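Local atomic coordinates of amicyanin (Paracoccus versutus, PDB entry 1ID2), a protein that is a type I blue copper protein that carries electrons, probably by cycling its bound copper ion between the cupric and cuprous states. Residues 56-61 against 79-84; 2-7 against 66-71; 44-49 against 101-106. All coordinates share one frame; numbering follows the deposited sequence.

Contact 1: residues 56-61 against 79-84; sequences VAFKKG and YAITFN
Val56, Phe58, Ile81 and Phe83 meet inside the cupredoxin beta sandwich of amicyanin. Residues 79-83 lie on strand 77-83 of the larger sheet. Residues 56-61 include the short strand 57-58, which pairs with 68-69. Apolar side chains join the segments, and the four that touch are all buried.

The aliphatic part is a tip-to-tip meeting. Val56 CG1 touches Ile81 CD1 at 4.0 Å. CG1 of Val56 is anti to the backbone N (chi1 171°), which turns this methyl toward strand 77-83. Trp46 of strand 43-48 packs on both Val56 and Ile81.

The same Ile81 methyl also serves the aromatic part. Ile81 CD1 lies at the edge of the Phe58 ring, near its plane, 3.6 Å from Phe58 CE2. The methyl is thus shared between Val56 and Phe58. The extended end of Ile81 (chi2 -178°) carries CD1 out to this position. Its other branch stays with its own strand: Ile81 CG2 sits 3.8 Å above the plane of the Phe83 ring, offset toward the rim.

Tyr91 of strand 87-92 packs on Val56 and Phe58, and Ile4 packs on Ile81 and Phe83. The side chain of Val56 is about 9 Å from the copper ion.

The two phenylalanines come from opposite directions. Phe58 CZ meets Phe83 CZ at 3.8 Å, at the edge of the Phe83 ring.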
loop_
_atom_site.group_PDB
_atom_site.type_symbol
_atom_site.label_atom_id
_atom_site.label_comp_id
_atom_site.label_asym_id
_atom_site.label_seq_id
_atom_site.Cartn_x
_atom_site.Cartn_y
_atom_site.Cartn_z
ATOM N N VAL A 56 -1.529 -0.289 -5.239
ATOM C CA VAL A 56 -2.330 0.112 -4.074
ATOM C C VAL A 56 -3.046 1.400 -4.440
ATOM O O VAL A 56 -2.408 2.304 -4.987
ATOM C CB VAL A 56 -1.425 0.346 -2.821
ATOM C CG1 VAL A 56 -2.209 0.974 -1.684
ATOM C CG2 VAL A 56 -0.875 -0.973 -2.350
ATOM N N ALA A 57 -4.381 1.394 -4.349
ATOM C CA ALA A 57 -5.196 2.555 -4.716
ATOM C C ALA A 57 -6.294 2.881 -3.700
ATOM O O ALA A 57 -6.700 2.032 -2.888
ATOM C CB ALA A 57 -5.804 2.359 -6.110
ATOM N N PHE A 58 -6.647 4.160 -3.644
ATOM C CA PHE A 58 -7.631 4.659 -2.683
ATOM C C PHE A 58 -8.666 5.431 -3.501
ATOM O O PHE A 58 -8.313 6.113 -4.461
ATOM C CB PHE A 58 -6.984 5.600 -1.638
ATOM C CG PHE A 58 -5.926 4.935 -0.735
ATOM C CD1 PHE A 58 -6.289 4.271 0.422
ATOM C CD2 PHE A 58 -4.574 4.991 -1.053
ATOM C CE1 PHE A 58 -5.325 3.656 1.238
ATOM C CE2 PHE A 58 -3.614 4.383 -0.239
ATOM C CZ PHE A 58 -3.988 3.717 0.898
ATOM N N LYS A 59 -9.943 5.179 -3.232
ATOM C CA LYS A 59 -11.035 5.969 -3.812
ATOM C C LYS A 59 -10.961 7.416 -3.296
ATOM O O LYS A 59 -10.227 7.713 -2.349
ATOM C CB LYS A 59 -12.398 5.379 -3.412
ATOM C CG LYS A 59 -12.720 3.984 -3.949
ATOM C CD LYS A 59 -13.253 4.075 -5.361
ATOM C CE LYS A 59 -13.357 2.714 -6.029
ATOM N NZ LYS A 59 -13.153 2.847 -7.510
ATOM N N LYS A 60 -11.814 8.279 -3.845
ATOM C CA LYS A 60 -11.892 9.674 -3.422
ATOM C C LYS A 60 -12.274 9.735 -1.954
ATOM O O LYS A 60 -13.134 8.976 -1.504
ATOM C CB LYS A 60 -12.957 10.425 -4.224
ATOM C CG LYS A 60 -12.420 11.313 -5.339
ATOM C CD LYS A 60 -13.302 12.548 -5.561
ATOM C CE LYS A 60 -14.796 12.222 -5.484
ATOM N NZ LYS A 60 -15.268 11.287 -6.557
ATOM N N GLY A 61 -11.674 10.667 -1.224
ATOM C CA GLY A 61 -12.162 10.975 0.105
ATOM C C GLY A 61 -11.570 10.101 1.176
ATOM O O GLY A 61 -12.008 10.154 2.323
ATOM N N TYR A 79 6.401 -1.210 -2.493
ATOM C CA TYR A 79 5.842 0.137 -2.557
ATOM C C TYR A 79 5.497 0.624 -1.156
ATOM O O TYR A 79 5.049 -0.161 -0.318
ATOM C CB TYR A 79 4.605 0.137 -3.453
ATOM C CG TYR A 79 4.095 1.508 -3.824
ATOM C CD1 TYR A 79 3.026 2.063 -3.135
ATOM C CD2 TYR A 79 4.630 2.216 -4.900
ATOM C CE1 TYR A 79 2.494 3.267 -3.495
ATOM C CE2 TYR A 79 4.091 3.444 -5.272
ATOM C CZ TYR A 79 3.013 3.951 -4.559
ATOM O OH TYR A 79 2.401 5.131 -4.896
ATOM N N ALA A 80 5.812 1.890 -0.878
ATOM C CA ALA A 80 5.717 2.438 0.472
ATOM C C ALA A 80 4.785 3.628 0.527
ATOM O O ALA A 80 4.805 4.495 -0.351
ATOM C CB ALA A 80 7.090 2.855 0.970
ATOM N N ILE A 81 3.994 3.667 1.588
ATOM C CA ILE A 81 3.142 4.793 1.890
ATOM C C ILE A 81 3.297 5.050 3.376
ATOM O O ILE A 81 3.179 4.116 4.198
ATOM C CB ILE A 81 1.636 4.511 1.573
ATOM C CG1 ILE A 81 1.447 4.203 0.096
ATOM C CG2 ILE A 81 0.801 5.738 1.917
ATOM C CD1 ILE A 81 0.005 3.962 -0.314
ATOM N N THR A 82 3.569 6.310 3.714
ATOM C CA THR A 82 3.611 6.759 5.095
ATOM C C THR A 82 2.269 7.375 5.487
ATOM O O THR A 82 1.788 8.286 4.824
ATOM C CB THR A 82 4.730 7.777 5.272
ATOM O OG1 THR A 82 5.972 7.152 4.922
ATOM C CG2 THR A 82 4.787 8.286 6.704
ATOM N N PHE A 83 1.693 6.887 6.584
ATOM C CA PHE A 83 0.361 7.297 7.019
ATOM C C PHE A 83 0.504 8.257 8.178
ATOM O O PHE A 83 0.932 7.876 9.259
ATOM C CB PHE A 83 -0.474 6.087 7.458
ATOM C CG PHE A 83 -0.992 5.272 6.315
ATOM C CD1 PHE A 83 -0.224 4.259 5.761
ATOM C CD2 PHE A 83 -2.221 5.555 5.746
ATOM C CE1 PHE A 83 -0.682 3.558 4.651
ATOM C CE2 PHE A 83 -2.688 4.850 4.639
ATOM C CZ PHE A 83 -1.921 3.860 4.092
ATOM N N ASN A 84 0.128 9.504 7.947
ATOM C CA ASN A 84 0.400 10.557 8.906
ATOM C C ASN A 84 -0.728 10.736 9.883
ATOM O O ASN A 84 -0.496 11.123 11.022
ATOM C CB ASN A 84 0.662 11.867 8.185
ATOM C CG ASN A 84 1.820 11.771 7.242
ATOM O OD1 ASN A 84 2.902 11.304 7.608
ATOM N ND2 ASN A 84 1.597 12.164 6.006
#

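Contact 2: residues 2-7 against 66-71; sequences DKITVT and DAFRGE
Phe68 lays one face of its ring against the CD1 methyl of Ile4. This methyl, Ile4 CD1, is centred 4.3 Å above the plane of the Phe68 ring. A chi1 of -176° swings the ring away from the backbone N of Phe68 and out toward the start of strand 4-13.

Val6 makes the second contact. Its CG2 approaches the far end of the same ring obliquely, 3.7 Å from Phe68 CZ and 4.1 Å from Phe68 CE2. Ile4 and Val6 are two residues apart on one strand, and both direct their CB atoms toward Phe68. One methyl therefore covers the ring centre while the other packs at its end. Tyr79 of strand 77-83 also packs on Phe68 and on Val6.

The contact lies at one margin of the cupredoxin sandwich. Strand 4-13 is an outermost strand of the larger sheet, and the two-stranded ribbon of 57-58 and 68-69 packs over it. Ile4 is buried and also packs on Val63. Phe68 and Val6 are only partly buried.

Charged groups flank one end. Asp2 OD1 lies 6.3 Å from Asp66 OD1, a distance made uncertain by the poor order of Asp2. These like charges would be expected to add no attraction. The direct contact is two aliphatic methyls on one phenyl ring, so its cohesion is apolar and depends on shape rather than on polar bonds.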
loop_
_atom_site.group_PDB
_atom_site.type_symbol
_atom_site.label_atom_id
_atom_site.label_comp_id
_atom_site.label_asym_id
_atom_site.label_seq_id
_atom_site.Cartn_x
_atom_site.Cartn_y
_atom_site.Cartn_z
ATOM N N ASP A 2 -2.872 15.627 1.798
ATOM C CA ASP A 2 -3.129 14.197 1.917
ATOM C C ASP A 2 -2.895 13.743 3.372
ATOM O O ASP A 2 -2.055 14.300 4.097
ATOM C CB ASP A 2 -2.197 13.405 0.962
ATOM C CG ASP A 2 -2.848 13.071 -0.405
ATOM O OD1 ASP A 2 -2.678 13.854 -1.369
ATOM O OD2 ASP A 2 -3.398 11.955 -0.562
ATOM N N LYS A 3 -3.665 12.745 3.789
ATOM C CA LYS A 3 -3.405 11.977 5.000
ATOM C C LYS A 3 -2.115 11.136 4.934
ATOM O O LYS A 3 -1.797 10.426 5.879
ATOM C CB LYS A 3 -4.579 11.035 5.249
ATOM C CG LYS A 3 -5.666 11.606 6.112
ATOM C CD LYS A 3 -6.500 12.617 5.357
ATOM C CE LYS A 3 -7.805 12.881 6.109
ATOM N NZ LYS A 3 -8.548 11.629 6.490
ATOM N N ILE A 4 -1.467 11.100 3.772
ATOM C CA ILE A 4 -0.355 10.190 3.528
ATOM C C ILE A 4 0.833 10.906 2.887
ATOM O O ILE A 4 0.703 12.009 2.356
ATOM C CB ILE A 4 -0.773 9.011 2.606
ATOM C CG1 ILE A 4 -1.190 9.537 1.236
ATOM C CG2 ILE A 4 -1.902 8.224 3.243
ATOM C CD1 ILE A 4 -1.349 8.446 0.174
ATOM N N THR A 5 1.997 10.273 2.959
ATOM C CA THR A 5 3.184 10.752 2.264
ATOM C C THR A 5 3.753 9.617 1.426
ATOM O O THR A 5 3.947 8.484 1.904
ATOM C CB THR A 5 4.281 11.257 3.265
ATOM O OG1 THR A 5 3.748 12.311 4.075
ATOM C CG2 THR A 5 5.498 11.790 2.524
ATOM N N VAL A 6 3.946 9.907 0.148
ATOM C CA VAL A 6 4.540 8.942 -0.747
ATOM C C VAL A 6 5.962 9.337 -1.125
ATOM O O VAL A 6 6.178 10.304 -1.872
ATOM C CB VAL A 6 3.655 8.705 -1.976
ATOM C CG1 VAL A 6 4.269 7.657 -2.870
ATOM C CG2 VAL A 6 2.276 8.256 -1.501
ATOM N N THR A 7 6.807 8.963 -0.174
ATOM C CA THR A 7 8.073 8.299 -0.429
ATOM C C THR A 7 8.507 8.357 -1.905
ATOM O O THR A 7 9.026 9.376 -2.383
ATOM C CB THR A 7 7.930 6.832 0.055
ATOM O OG1 THR A 7 6.991 6.803 1.150
ATOM C CG2 THR A 7 9.290 6.252 0.506
ATOM N N ASP A 66 -9.011 13.877 -3.280
ATOM C CA ASP A 66 -8.876 13.119 -4.526
ATOM C C ASP A 66 -8.643 11.622 -4.330
ATOM O O ASP A 66 -8.250 11.169 -3.243
ATOM C CB ASP A 66 -7.714 13.660 -5.354
ATOM C CG ASP A 66 -7.889 15.095 -5.725
ATOM O OD1 ASP A 66 -6.994 15.904 -5.399
ATOM O OD2 ASP A 66 -8.929 15.407 -6.336
ATOM N N ALA A 67 -8.758 10.897 -5.441
ATOM C CA ALA A 67 -8.364 9.497 -5.520
ATOM C C ALA A 67 -6.854 9.388 -5.679
ATOM O O ALA A 67 -6.223 10.238 -6.328
ATOM C CB ALA A 67 -9.049 8.825 -6.702
ATOM N N PHE A 68 -6.310 8.279 -5.183
ATOM C CA PHE A 68 -4.884 7.983 -5.271
ATOM C C PHE A 68 -4.662 6.595 -5.888
ATOM O O PHE A 68 -5.208 5.600 -5.422
ATOM C CB PHE A 68 -4.244 8.062 -3.871
ATOM C CG PHE A 68 -2.753 7.870 -3.876
ATOM C CD1 PHE A 68 -2.207 6.603 -3.677
ATOM C CD2 PHE A 68 -1.911 8.906 -4.258
ATOM C CE1 PHE A 68 -0.857 6.371 -3.883
ATOM C CE2 PHE A 68 -0.547 8.684 -4.467
ATOM C CZ PHE A 68 -0.022 7.416 -4.286
ATOM N N ARG A 69 -3.887 6.545 -6.965
ATOM C CA ARG A 69 -3.566 5.289 -7.602
ATOM C C ARG A 69 -2.064 5.105 -7.578
ATOM O O ARG A 69 -1.352 5.871 -8.204
ATOM C CB ARG A 69 -4.048 5.305 -9.041
ATOM C CG ARG A 69 -4.228 3.930 -9.638
ATOM C CD ARG A 69 -3.689 3.858 -11.057
ATOM N NE ARG A 69 -2.288 3.442 -11.073
ATOM C CZ ARG A 69 -1.797 2.439 -11.799
ATOM N NH1 ARG A 69 -2.589 1.706 -12.581
ATOM N NH2 ARG A 69 -0.490 2.219 -11.806
ATOM N N GLY A 70 -1.584 4.101 -6.857
ATOM C CA GLY A 70 -0.155 3.859 -6.796
ATOM C C GLY A 70 0.298 3.269 -8.116
ATOM O O GLY A 70 -0.517 2.728 -8.856
ATOM N N GLU A 71 1.588 3.342 -8.409
ATOM C CA GLU A 71 2.134 2.709 -9.607
ATOM C C GLU A 71 2.146 1.190 -9.452
ATOM O O GLU A 71 2.187 0.676 -8.327
ATOM C CB GLU A 71 3.555 3.214 -9.855
ATOM C CG GLU A 71 3.614 4.569 -10.551
ATOM C CD GLU A 71 5.026 4.958 -10.976
ATOM O OE1 GLU A 71 5.756 4.116 -11.550
ATOM O OE2 GLU A 71 5.402 6.127 -10.755
#

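Contact 3: residues 44-49 against 101-106; sequences VYWVNG and GKVIVE
Val44 reaches across the cupredoxin sandwich to Val103. It lies on strand 43-48 of the larger sheet, and Val103 lies on strand 100-105 of the three-stranded sheet. The two side chains point at each other, tip to tip, with Val44 CG2 4.1 Å from Val103 CG1. The methyls use different branches. CG2 of Val44 stands opposite its own carbonyl carbon, whereas a chi1 of -172° sets CG1 of Val103 beside the carbonyl carbon and far from the backbone N. The other Val44 methyl turns along its own strand. Val44 CG1 sits 4.0 Å above one face of the Trp46 indole, offset toward the rim. Val24 and Ile38 also pack on Val44.

Trp46 comes next on this inner side of the strand. Its indole reaches Val103 with its benzene ring and meets it at the edge, near the ring plane. The two side chains approach at a slant rather than head-on. Tyr91 meets Trp46 edge-to-face. NE1 of this buried residue is satisfied by a hydrogen bond elsewhere in the protein. The Trp46 side chain is about 10 Å from the copper ion.

Farther along, Asn48 packs on the copper ligand His54. Strand 100-105 follows directly on the loop that holds the ligands Cys93, His96 and Met99.

Val103 divides its methyls between the two partners: CG1 goes to Val44, and Val103 CG2 lies 4.1 Å from Trp46 CZ2.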
loop_
_atom_site.group_PDB
_atom_site.type_symbol
_atom_site.label_atom_id
_atom_site.label_comp_id
_atom_site.label_asym_id
_atom_site.label_seq_id
_atom_site.Cartn_x
_atom_site.Cartn_y
_atom_site.Cartn_z
ATOM N N VAL A 44 4.015 1.705 5.619
ATOM C CA VAL A 44 3.685 0.319 5.281
ATOM C C VAL A 44 4.301 0.058 3.927
ATOM O O VAL A 44 4.198 0.887 3.058
ATOM C CB VAL A 44 2.163 0.075 5.148
ATOM C CG1 VAL A 44 1.893 -1.395 4.950
ATOM C CG2 VAL A 44 1.431 0.578 6.369
ATOM N N TYR A 45 4.919 -1.105 3.747
ATOM C CA TYR A 45 5.378 -1.525 2.431
ATOM C C TYR A 45 4.527 -2.677 1.943
ATOM O O TYR A 45 4.045 -3.481 2.738
ATOM C CB TYR A 45 6.840 -1.978 2.488
ATOM C CG TYR A 45 7.833 -0.858 2.739
ATOM C CD1 TYR A 45 7.974 -0.288 4.003
ATOM C CD2 TYR A 45 8.674 -0.421 1.733
ATOM C CE1 TYR A 45 8.922 0.694 4.244
ATOM C CE2 TYR A 45 9.649 0.535 1.975
ATOM C CZ TYR A 45 9.763 1.091 3.221
ATOM O OH TYR A 45 10.733 2.044 3.441
ATOM N N TRP A 46 4.249 -2.673 0.647
ATOM C CA TRP A 46 3.599 -3.784 -0.025
ATOM C C TRP A 46 4.661 -4.371 -0.913
ATOM O O TRP A 46 5.487 -3.634 -1.427
ATOM C CB TRP A 46 2.440 -3.295 -0.892
ATOM C CG TRP A 46 1.225 -2.945 -0.108
ATOM C CD1 TRP A 46 0.171 -3.760 0.179
ATOM C CD2 TRP A 46 0.961 -1.688 0.542
ATOM N NE1 TRP A 46 -0.720 -3.101 0.981
ATOM C CE2 TRP A 46 -0.262 -1.838 1.219
ATOM C CE3 TRP A 46 1.635 -0.464 0.600
ATOM C CZ2 TRP A 46 -0.821 -0.782 1.961
ATOM C CZ3 TRP A 46 1.077 0.571 1.333
ATOM C CH2 TRP A 46 -0.139 0.406 2.001
ATOM N N VAL A 47 4.720 -5.696 -0.987
ATOM C CA VAL A 47 5.684 -6.381 -1.858
ATOM C C VAL A 47 4.941 -7.423 -2.692
ATOM O O VAL A 47 4.258 -8.303 -2.173
ATOM C CB VAL A 47 6.800 -7.106 -1.040
ATOM C CG1 VAL A 47 7.750 -7.833 -1.979
ATOM C CG2 VAL A 47 7.574 -6.107 -0.186
ATOM N N ASN A 48 5.027 -7.279 -4.004
ATOM C CA ASN A 48 4.373 -8.180 -4.916
ATOM C C ASN A 48 5.234 -9.420 -5.153
ATOM O O ASN A 48 6.385 -9.308 -5.596
ATOM C CB ASN A 48 4.107 -7.471 -6.255
ATOM C CG ASN A 48 3.283 -8.332 -7.208
ATOM O OD1 ASN A 48 2.728 -9.331 -6.799
ATOM N ND2 ASN A 48 3.208 -7.938 -8.476
ATOM N N GLY A 49 4.686 -10.583 -4.837
ATOM C CA GLY A 49 5.427 -11.806 -5.001
ATOM C C GLY A 49 5.241 -12.458 -6.357
ATOM O O GLY A 49 5.944 -13.412 -6.660
ATOM N N GLY A 101 -7.882 -4.248 0.943
ATOM C CA GLY A 101 -7.323 -4.416 2.278
ATOM C C GLY A 101 -7.552 -3.130 3.045
ATOM O O GLY A 101 -8.094 -2.152 2.492
ATOM N N LYS A 102 -7.046 -3.074 4.271
ATOM C CA LYS A 102 -7.114 -1.836 5.010
ATOM C C LYS A 102 -5.982 -1.607 5.989
ATOM O O LYS A 102 -5.395 -2.556 6.535
ATOM C CB LYS A 102 -8.461 -1.721 5.713
ATOM C CG LYS A 102 -8.552 -2.369 7.057
ATOM C CD LYS A 102 -9.351 -1.471 8.004
ATOM C CE LYS A 102 -10.860 -1.687 7.904
ATOM N NZ LYS A 102 -11.461 -1.433 6.560
ATOM N N VAL A 103 -5.669 -0.329 6.178
ATOM C CA VAL A 103 -4.689 0.108 7.156
ATOM C C VAL A 103 -5.394 0.911 8.247
ATOM O O VAL A 103 -6.106 1.867 7.968
ATOM C CB VAL A 103 -3.573 0.976 6.492
ATOM C CG1 VAL A 103 -2.440 1.254 7.492
ATOM C CG2 VAL A 103 -3.011 0.254 5.273
ATOM N N ILE A 104 -5.213 0.471 9.483
ATOM C CA ILE A 104 -5.714 1.173 10.643
ATOM C C ILE A 104 -4.567 1.927 11.281
ATOM O O ILE A 104 -3.549 1.337 11.646
ATOM C CB ILE A 104 -6.288 0.192 11.659
ATOM C CG1 ILE A 104 -7.393 -0.628 10.995
ATOM C CG2 ILE A 104 -6.775 0.937 12.912
ATOM C CD1 ILE A 104 -7.427 -2.001 11.510
ATOM N N VAL A 105 -4.686 3.245 11.274
ATOM C CA VAL A 105 -3.678 4.120 11.837
ATOM C C VAL A 105 -4.201 4.707 13.138
ATOM O O VAL A 105 -5.300 5.261 13.194
ATOM C CB VAL A 105 -3.321 5.263 10.866
ATOM C CG1 VAL A 105 -2.115 5.991 11.370
ATOM C CG2 VAL A 105 -3.017 4.710 9.490
ATOM N N GLU A 106 -3.384 4.644 14.171
ATOM C CA GLU A 106 -3.769 5.207 15.444
ATOM C C GLU A 106 -2.614 5.967 16.098
ATOM O O GLU A 106 -2.501 5.964 17.342
ATOM C CB GLU A 106 -4.286 4.087 16.337
ATOM C CG GLU A 106 -3.668 2.746 16.059
ATOM C CD GLU A 106 -3.948 1.757 17.157
ATOM O OE1 GLU A 106 -5.127 1.336 17.297
ATOM O OE2 GLU A 106 -2.987 1.436 17.896
ATOM O OXT GLU A 106 -1.870 6.636 15.356
#

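Contacts 1 and 3 are buried in the core, while contact 2 sits nearer the surface and is only partly buried. Contacts 1 and 2 share the small ribbon: Phe58 N bonds to Phe68 O and Val56 O to Gly70 N, probably as hydrogen bonds. In these contacts strand 57-58 meets 77-83 and strand 68-69 meets 4-13, though Phe68 also touches Tyr79. Contact 3 instead joins the larger sheet to the three-stranded one. It abuts contact 1 where strands 43-48 and 77-83 pair. Contacts 2 and 3 do not touch. All three are apolar, but contact 1 adds a ring pair, and contact 2 alone has a pair of acidic side chains near each other across its segments.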